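Local coordinates for RV1873 (Mycobacterium tuberculosis, PDB 2JEK), which is of unknown function but belongs to the DUF1810 family and folds into an all-helical, right-handed superhelix, at residues F8-Q17 against Y57-Y68. Sequence-based numbering, arbitrary orientation.
Sequences FDLKRFVYAQ and YGISSLEEAQAY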
ATOM      1  N   PHE A   8      16.095  -3.274  -7.379  1.00 14.29           N
ATOM      2  CA  PHE A   8      14.934  -2.376  -7.426  1.00 13.04           C
ATOM      3  C   PHE A   8      15.046  -1.163  -6.497  1.00 12.04           C
ATOM      4  O   PHE A   8      14.104  -0.379  -6.399  1.00 11.97           O
ATOM      5  CB  PHE A   8      13.650  -3.139  -7.107  1.00 12.95           C
ATOM      6  CG  PHE A   8      13.281  -4.173  -8.136  1.00 11.93           C
ATOM      7  CD1 PHE A   8      12.762  -3.798  -9.369  1.00 13.31           C
ATOM      8  CD2 PHE A   8      13.449  -5.523  -7.859  1.00 14.96           C
ATOM      9  CE1 PHE A   8      12.402  -4.759 -10.308  1.00 14.80           C
ATOM     10  CE2 PHE A   8      13.105  -6.496  -8.801  1.00 15.72           C
ATOM     11  CZ  PHE A   8      12.580  -6.109 -10.024  1.00 14.20           C
ATOM     12  N   ASP A   9      16.182  -1.002  -5.823  1.00 12.04           N
ATOM     13  CA  ASP A   9      16.354   0.108  -4.872  1.00 12.06           C
ATOM     14  C   ASP A   9      15.246   0.094  -3.797  1.00 11.07           C
ATOM     15  O   ASP A   9      14.666   1.136  -3.445  1.00 10.52           O
ATOM     16  CB  ASP A   9      16.423   1.454  -5.615  1.00 12.69           C
ATOM     17  CG  ASP A   9      16.809   2.618  -4.711  1.00 14.16           C
ATOM     18  OD1 ASP A   9      17.482   2.386  -3.687  1.00 16.82           O
ATOM     19  OD2 ASP A   9      16.427   3.761  -5.035  1.00 16.94           O
ATOM     20  N   LEU A  10      14.959  -1.093  -3.277  1.00 11.20           N
ATOM     21  CA  LEU A  10      13.964  -1.237  -2.210  1.00 10.86           C
ATOM     22  C   LEU A  10      14.434  -0.537  -0.947  1.00 11.39           C
ATOM     23  O   LEU A  10      13.626  -0.178  -0.088  1.00 11.68           O
ATOM     24  CB  LEU A  10      13.645  -2.705  -1.910  1.00 10.84           C
ATOM     25  CG  LEU A  10      12.997  -3.470  -3.068  1.00 12.74           C
ATOM     26  CD1 LEU A  10      12.836  -4.929  -2.665  1.00 11.81           C
ATOM     27  CD2 LEU A  10      11.655  -2.864  -3.501  1.00 14.11           C
ATOM     28  N   LYS A  11      15.745  -0.327  -0.828  1.00 11.58           N
ATOM     29  CA  LYS A  11      16.252   0.397   0.327  1.00 13.05           C
ATOM     30  C   LYS A  11      15.599   1.779   0.485  1.00 11.14           C
ATOM     31  O   LYS A  11      15.474   2.273   1.608  1.00 11.03           O
ATOM     32  CB  LYS A  11      17.784   0.469   0.321  1.00 13.78           C
ATOM     33  CG  LYS A  11      18.392   1.415  -0.702  1.00 16.51           C
ATOM     34  CD  LYS A  11      19.904   1.514  -0.536  1.00 18.35           C
ATOM     35  CE  LYS A  11      20.543   2.297  -1.666  1.00 23.50           C
ATOM     36  NZ  LYS A  11      20.193   3.739  -1.672  1.00 32.92           N
ATOM     37  N   ARG A  12      15.156   2.391  -0.619  1.00  9.50           N
ATOM     38  CA  ARG A  12      14.500   3.689  -0.533  1.00  9.01           C
ATOM     39  C   ARG A  12      13.281   3.623   0.396  1.00  8.99           C
ATOM     40  O   ARG A  12      13.014   4.567   1.143  1.00  9.36           O
ATOM     41  CB  ARG A  12      14.134   4.234  -1.925  1.00  9.35           C
ATOM     42  CG  ARG A  12      12.887   3.659  -2.620  1.00  8.44           C
ATOM     43  CD  ARG A  12      12.862   4.176  -4.056  1.00 10.15           C
ATOM     44  NE  ARG A  12      11.679   3.796  -4.832  1.00  9.26           N
ATOM     45  CZ  ARG A  12      11.487   2.593  -5.378  1.00  9.80           C
ATOM     46  NH1 ARG A  12      12.366   1.623  -5.190  1.00  9.12           N
ATOM     47  NH2 ARG A  12      10.389   2.340  -6.089  1.00  9.71           N
ATOM     48  N   PHE A  13      12.575   2.494   0.376  1.00  9.16           N
ATOM     49  CA  PHE A  13      11.411   2.339   1.244  1.00  8.36           C
ATOM     50  C   PHE A  13      11.836   2.111   2.690  1.00  7.92           C
ATOM     51  O   PHE A  13      11.247   2.673   3.609  1.00  8.15           O
ATOM     52  CB  PHE A  13      10.509   1.199   0.774  1.00  7.34           C
ATOM     53  CG  PHE A  13       9.871   1.431  -0.569  1.00  6.50           C
ATOM     54  CD1 PHE A  13       8.780   2.284  -0.698  1.00  6.01           C
ATOM     55  CD2 PHE A  13      10.337   0.756  -1.690  1.00  7.91           C
ATOM     56  CE1 PHE A  13       8.194   2.482  -1.937  1.00  5.95           C
ATOM     57  CE2 PHE A  13       9.758   0.938  -2.938  1.00  7.75           C
ATOM     58  CZ  PHE A  13       8.669   1.795  -3.052  1.00  6.16           C
ATOM     59  N   VAL A  14      12.875   1.301   2.889  1.00  7.93           N
ATOM     60  CA  VAL A  14      13.355   1.033   4.239  1.00  8.15           C
ATOM     61  C   VAL A  14      13.758   2.338   4.931  1.00  7.97           C
ATOM     62  O   VAL A  14      13.376   2.572   6.065  1.00  8.73           O
ATOM     63  CB  VAL A  14      14.545   0.034   4.242  1.00  9.16           C
ATOM     64  CG1 VAL A  14      15.139  -0.112   5.644  1.00 10.11           C
ATOM     65  CG2 VAL A  14      14.113  -1.328   3.694  1.00  9.15           C
ATOM     66  N   TYR A  15      14.505   3.186   4.230  1.00  8.12           N
ATOM     67  CA  TYR A  15      14.997   4.412   4.831  1.00  8.60           C
ATOM     68  C   TYR A  15      13.918   5.474   5.004  1.00  8.01           C
ATOM     69  O   TYR A  15      13.984   6.254   5.942  1.00  8.80           O
ATOM     70  CB  TYR A  15      16.194   4.974   4.044  1.00  9.73           C
ATOM     71  CG  TYR A  15      17.352   4.007   3.859  1.00 12.14           C
ATOM     72  CD1 TYR A  15      17.747   3.162   4.883  1.00 13.91           C
ATOM     73  CD2 TYR A  15      18.051   3.965   2.663  1.00 14.99           C
ATOM     74  CE1 TYR A  15      18.809   2.270   4.714  1.00 14.80           C
ATOM     75  CE2 TYR A  15      19.127   3.098   2.486  1.00 15.28           C
ATOM     76  CZ  TYR A  15      19.496   2.262   3.516  1.00 13.69           C
ATOM     77  OH  TYR A  15      20.543   1.391   3.361  1.00 17.73           O
ATOM     78  N   ALA A  16      12.948   5.522   4.089  1.00  7.73           N
ATOM     79  CA  ALA A  16      11.803   6.436   4.239  1.00  7.82           C
ATOM     80  C   ALA A  16      10.948   6.028   5.434  1.00  7.90           C
ATOM     81  O   ALA A  16      10.452   6.871   6.180  1.00  8.61           O
ATOM     82  CB  ALA A  16      10.953   6.461   2.966  1.00  8.23           C
ATOM     83  N   GLN A  17      10.780   4.724   5.610  1.00  7.56           N
ATOM     84  CA  GLN A  17       9.986   4.223   6.723  1.00  7.44           C
ATOM     85  C   GLN A  17      10.640   4.433   8.084  1.00  9.17           C
ATOM     86  O   GLN A  17       9.949   4.625   9.080  1.00  8.86           O
ATOM     87  CB  GLN A  17       9.662   2.738   6.540  1.00  7.93           C
ATOM     88  CG  GLN A  17       8.647   2.437   5.437  1.00  7.33           C
ATOM     89  CD  GLN A  17       8.377   0.947   5.306  1.00  8.71           C
ATOM     90  OE1 GLN A  17       8.910   0.148   6.064  1.00  9.52           O
ATOM     91  NE2 GLN A  17       7.565   0.572   4.327  1.00  8.15           N
ATOM     92  N   TYR A  57       8.573   7.079  -4.966  1.00  8.53           N
ATOM     93  CA  TYR A  57       8.135   5.917  -4.186  1.00  7.53           C
ATOM     94  C   TYR A  57       7.166   5.023  -4.940  1.00  8.54           C
ATOM     95  O   TYR A  57       6.657   4.042  -4.392  1.00  9.39           O
ATOM     96  CB  TYR A  57       7.591   6.354  -2.814  1.00  8.47           C
ATOM     97  CG  TYR A  57       8.704   6.945  -1.975  1.00  7.59           C
ATOM     98  CD1 TYR A  57       9.755   6.139  -1.525  1.00  7.77           C
ATOM     99  CD2 TYR A  57       8.719   8.307  -1.653  1.00  6.93           C
ATOM    100  CE1 TYR A  57      10.810   6.670  -0.771  1.00  8.03           C
ATOM    101  CE2 TYR A  57       9.762   8.848  -0.892  1.00  8.80           C
ATOM    102  CZ  TYR A  57      10.797   8.017  -0.456  1.00  8.92           C
ATOM    103  OH  TYR A  57      11.830   8.535   0.290  1.00 10.53           O
ATOM    104  N   GLY A  58       6.940   5.360  -6.210  1.00  8.71           N
ATOM    105  CA  GLY A  58       6.123   4.536  -7.087  1.00  8.23           C
ATOM    106  C   GLY A  58       6.819   3.212  -7.371  1.00  8.62           C
ATOM    107  O   GLY A  58       8.057   3.143  -7.474  1.00  9.16           O
ATOM    108  N   ILE A  59       6.022   2.150  -7.471  1.00  7.63           N
ATOM    109  CA  ILE A  59       6.522   0.813  -7.814  1.00  8.46           C
ATOM    110  C   ILE A  59       6.612   0.729  -9.329  1.00  9.30           C
ATOM    111  O   ILE A  59       5.651   1.068 -10.019  1.00  9.04           O
ATOM    112  CB  ILE A  59       5.570  -0.269  -7.247  1.00  8.42           C
ATOM    113  CG1 ILE A  59       5.542  -0.199  -5.715  1.00  8.01           C
ATOM    114  CG2 ILE A  59       5.939  -1.688  -7.744  1.00  7.90           C
ATOM    115  CD1 ILE A  59       6.770  -0.783  -5.017  1.00 10.45           C
ATOM    116  N   SER A  60       7.761   0.286  -9.843  1.00  9.38           N
ATOM    117  CA  SER A  60       8.013   0.362 -11.286  1.00 10.53           C
ATOM    118  C   SER A  60       7.231  -0.670 -12.103  1.00 10.17           C
ATOM    119  O   SER A  60       6.897  -0.433 -13.266  1.00 11.85           O
ATOM    120  CB  SER A  60       9.508   0.213 -11.587  1.00 10.65           C
ATOM    121  OG  SER A  60       9.986  -1.058 -11.192  1.00 11.74           O
ATOM    122  N   SER A  61       6.960  -1.817 -11.495  1.00 10.38           N
ATOM    123  CA  SER A  61       6.459  -2.978 -12.227  1.00 11.01           C
ATOM    124  C   SER A  61       5.901  -4.015 -11.269  1.00 11.11           C
ATOM    125  O   SER A  61       6.156  -3.954 -10.060  1.00  9.19           O
ATOM    126  CB  SER A  61       7.607  -3.607 -13.022  1.00 11.61           C
ATOM    127  OG  SER A  61       8.576  -4.155 -12.139  1.00 12.32           O
ATOM    128  N   LEU A  62       5.179  -5.003 -11.804  1.00 11.67           N
ATOM    129  CA  LEU A  62       4.753  -6.117 -10.962  1.00 12.64           C
ATOM    130  C   LEU A  62       5.958  -6.844 -10.327  1.00 11.22           C
ATOM    131  O   LEU A  62       5.880  -7.295  -9.183  1.00 11.09           O
ATOM    132  CB  LEU A  62       3.854  -7.111 -11.717  1.00 13.87           C
ATOM    133  CG  LEU A  62       3.032  -8.024 -10.793  1.00 14.84           C
ATOM    134  CD1 LEU A  62       1.918  -7.232 -10.096  1.00 18.72           C
ATOM    135  CD2 LEU A  62       2.466  -9.227 -11.535  1.00 16.20           C
ATOM    136  N   GLU A  63       7.052  -6.958 -11.081  1.00 12.02           N
ATOM    137  CA  GLU A  63       8.261  -7.633 -10.590  1.00 12.12           C
ATOM    138  C   GLU A  63       8.832  -6.895  -9.375  1.00 10.67           C
ATOM    139  O   GLU A  63       9.268  -7.529  -8.407  1.00 10.65           O
ATOM    140  CB  GLU A  63       9.323  -7.764 -11.689  1.00 13.36           C
ATOM    141  CG  GLU A  63       8.998  -8.784 -12.791  1.00 16.79           C
ATOM    142  CD  GLU A  63       7.960  -8.302 -13.818  1.00 23.74           C
ATOM    143  OE1 GLU A  63       7.630  -7.092 -13.887  1.00 17.20           O
ATOM    144  OE2 GLU A  63       7.468  -9.161 -14.583  1.00 30.28           O
ATOM    145  N   GLU A  64       8.801  -5.558  -9.402  1.00  9.68           N
ATOM    146  CA  GLU A  64       9.236  -4.812  -8.222  1.00  9.38           C
ATOM    147  C   GLU A  64       8.293  -5.053  -7.028  1.00  9.10           C
ATOM    148  O   GLU A  64       8.749  -5.207  -5.900  1.00  8.92           O
ATOM    149  CB  GLU A  64       9.398  -3.318  -8.510  1.00  9.43           C
ATOM    150  CG  GLU A  64       9.829  -2.555  -7.261  1.00 10.18           C
ATOM    151  CD  GLU A  64      10.175  -1.099  -7.483  1.00 11.21           C
ATOM    152  OE1 GLU A  64      10.146  -0.596  -8.629  1.00 11.61           O
ATOM    153  OE2 GLU A  64      10.494  -0.434  -6.474  1.00 11.86           O
ATOM    154  N   ALA A  65       6.987  -5.106  -7.290  1.00  8.81           N
ATOM    155  CA  ALA A  65       6.025  -5.400  -6.216  1.00  8.83           C
ATOM    156  C   ALA A  65       6.312  -6.759  -5.597  1.00  9.32           C
ATOM    157  O   ALA A  65       6.237  -6.942  -4.378  1.00  9.06           O
ATOM    158  CB  ALA A  65       4.586  -5.328  -6.734  1.00  9.32           C
ATOM    159  N   GLN A  66       6.666  -7.719  -6.450  1.00 10.01           N
ATOM    160  CA  GLN A  66       6.988  -9.065  -5.962  1.00 10.21           C
ATOM    161  C   GLN A  66       8.258  -9.067  -5.116  1.00  9.00           C
ATOM    162  O   GLN A  66       8.310  -9.696  -4.057  1.00 10.47           O
ATOM    163  CB  GLN A  66       7.096 -10.038  -7.130  1.00 10.37           C
ATOM    164  CG  GLN A  66       5.747 -10.256  -7.789  1.00 10.43           C
ATOM    165  CD  GLN A  66       5.776 -11.159  -8.994  1.00 11.73           C
ATOM    166  OE1 GLN A  66       6.804 -11.300  -9.663  1.00 14.93           O
ATOM    167  NE2 GLN A  66       4.627 -11.776  -9.288  1.00 12.35           N
ATOM    168  N   ALA A  67       9.261  -8.325  -5.573  1.00  9.28           N
ATOM    169  CA  ALA A  67      10.492  -8.154  -4.785  1.00 10.44           C
ATOM    170  C   ALA A  67      10.221  -7.469  -3.440  1.00 10.54           C
ATOM    171  O   ALA A  67      10.816  -7.806  -2.416  1.00 10.83           O
ATOM    172  CB  ALA A  67      11.523  -7.389  -5.580  1.00 11.01           C
ATOM    173  N   TYR A  68       9.305  -6.506  -3.455  1.00  9.69           N
ATOM    174  CA  TYR A  68       8.927  -5.779  -2.249  1.00  9.10           C
ATOM    175  C   TYR A  68       8.345  -6.747  -1.212  1.00  9.33           C
ATOM    176  O   TYR A  68       8.720  -6.736  -0.032  1.00 10.31           O
ATOM    177  CB  TYR A  68       7.920  -4.691  -2.641  1.00  8.06           C
ATOM    178  CG  TYR A  68       7.560  -3.705  -1.547  1.00  7.08           C
ATOM    179  CD1 TYR A  68       8.056  -2.395  -1.572  1.00  6.21           C
ATOM    180  CD2 TYR A  68       6.722  -4.080  -0.497  1.00  7.81           C
ATOM    181  CE1 TYR A  68       7.717  -1.494  -0.583  1.00  6.70           C
ATOM    182  CE2 TYR A  68       6.389  -3.178   0.503  1.00  7.80           C
ATOM    183  CZ  TYR A  68       6.903  -1.897   0.456  1.00  5.71           C
ATOM    184  OH  TYR A  68       6.597  -0.968   1.423  1.00  7.34           O
TER
HETATM  185  O   HOH W   1      12.816   0.546  -8.666  1.00 20.81           O
HETATM  186  O   HOH W   2      14.067   7.101   0.576  1.00 11.01           O
HETATM  187  O   HOH W   3       6.193  -2.053   3.820  1.00  7.53           O
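A salt bridge backed by an aromatic cluster joins the N-terminal helix 11-17 of this right-handed superhelix to the loop and helix of 57-68, the Arg12 guanidinium meeting the Glu64 carboxylate end-on with the two planes well inclined. Arg12 NH2 (2.8 Å) and NH1 (3.1 Å) both reach Glu64 OE2 on its syn side, somewhat out of the carboxylate plane, while OE2 stays near the plane of the guanidinium. Arg12 NH2 also donates to Gly58 O (2.8 Å), NH1 turns back to Asp9 O, and NE binds Arg56 O, so bonds around its edge fix the rotation of the group. Glu64 CG stands anti to the backbone N (chi1 179°) and the chain runs out straight, carrying the carboxylate beyond the helix to Arg12. Glu64 OE1 accepts from Ser60 N and, through the anti lone pair, from Ser60 OG at 2.6 Å. Ser61 N-caps the same helix, its OG accepting from Glu64 N. The axes of helices 11-17 and 62-68 pass no closer than 12.5 Å, at 53°, and the side chains of Phe13 and Tyr68 help fill the gap between the backbones. The Phe13 ring packs on one face of the guanidinium, its CE2 over the centre, while Tyr68 presents an edge to the Phe13 ring face in a T-shaped pair, planes at 80° and centroids 5.0 Å apart. Tyr57 completes the cluster obliquely, and its backbone O lies 3.3 Å from Phe13 CE1, at the ring edge. Leu74 of helix 74-87 touches both Phe13 and Tyr68. Glu64 CA lies 3.8 Å from the Phe8 ring centroid in a CH-pi contact, and Phe8 CD2 packs against Ala67 CB. A water donates to both Phe8 O and Glu64 OE1.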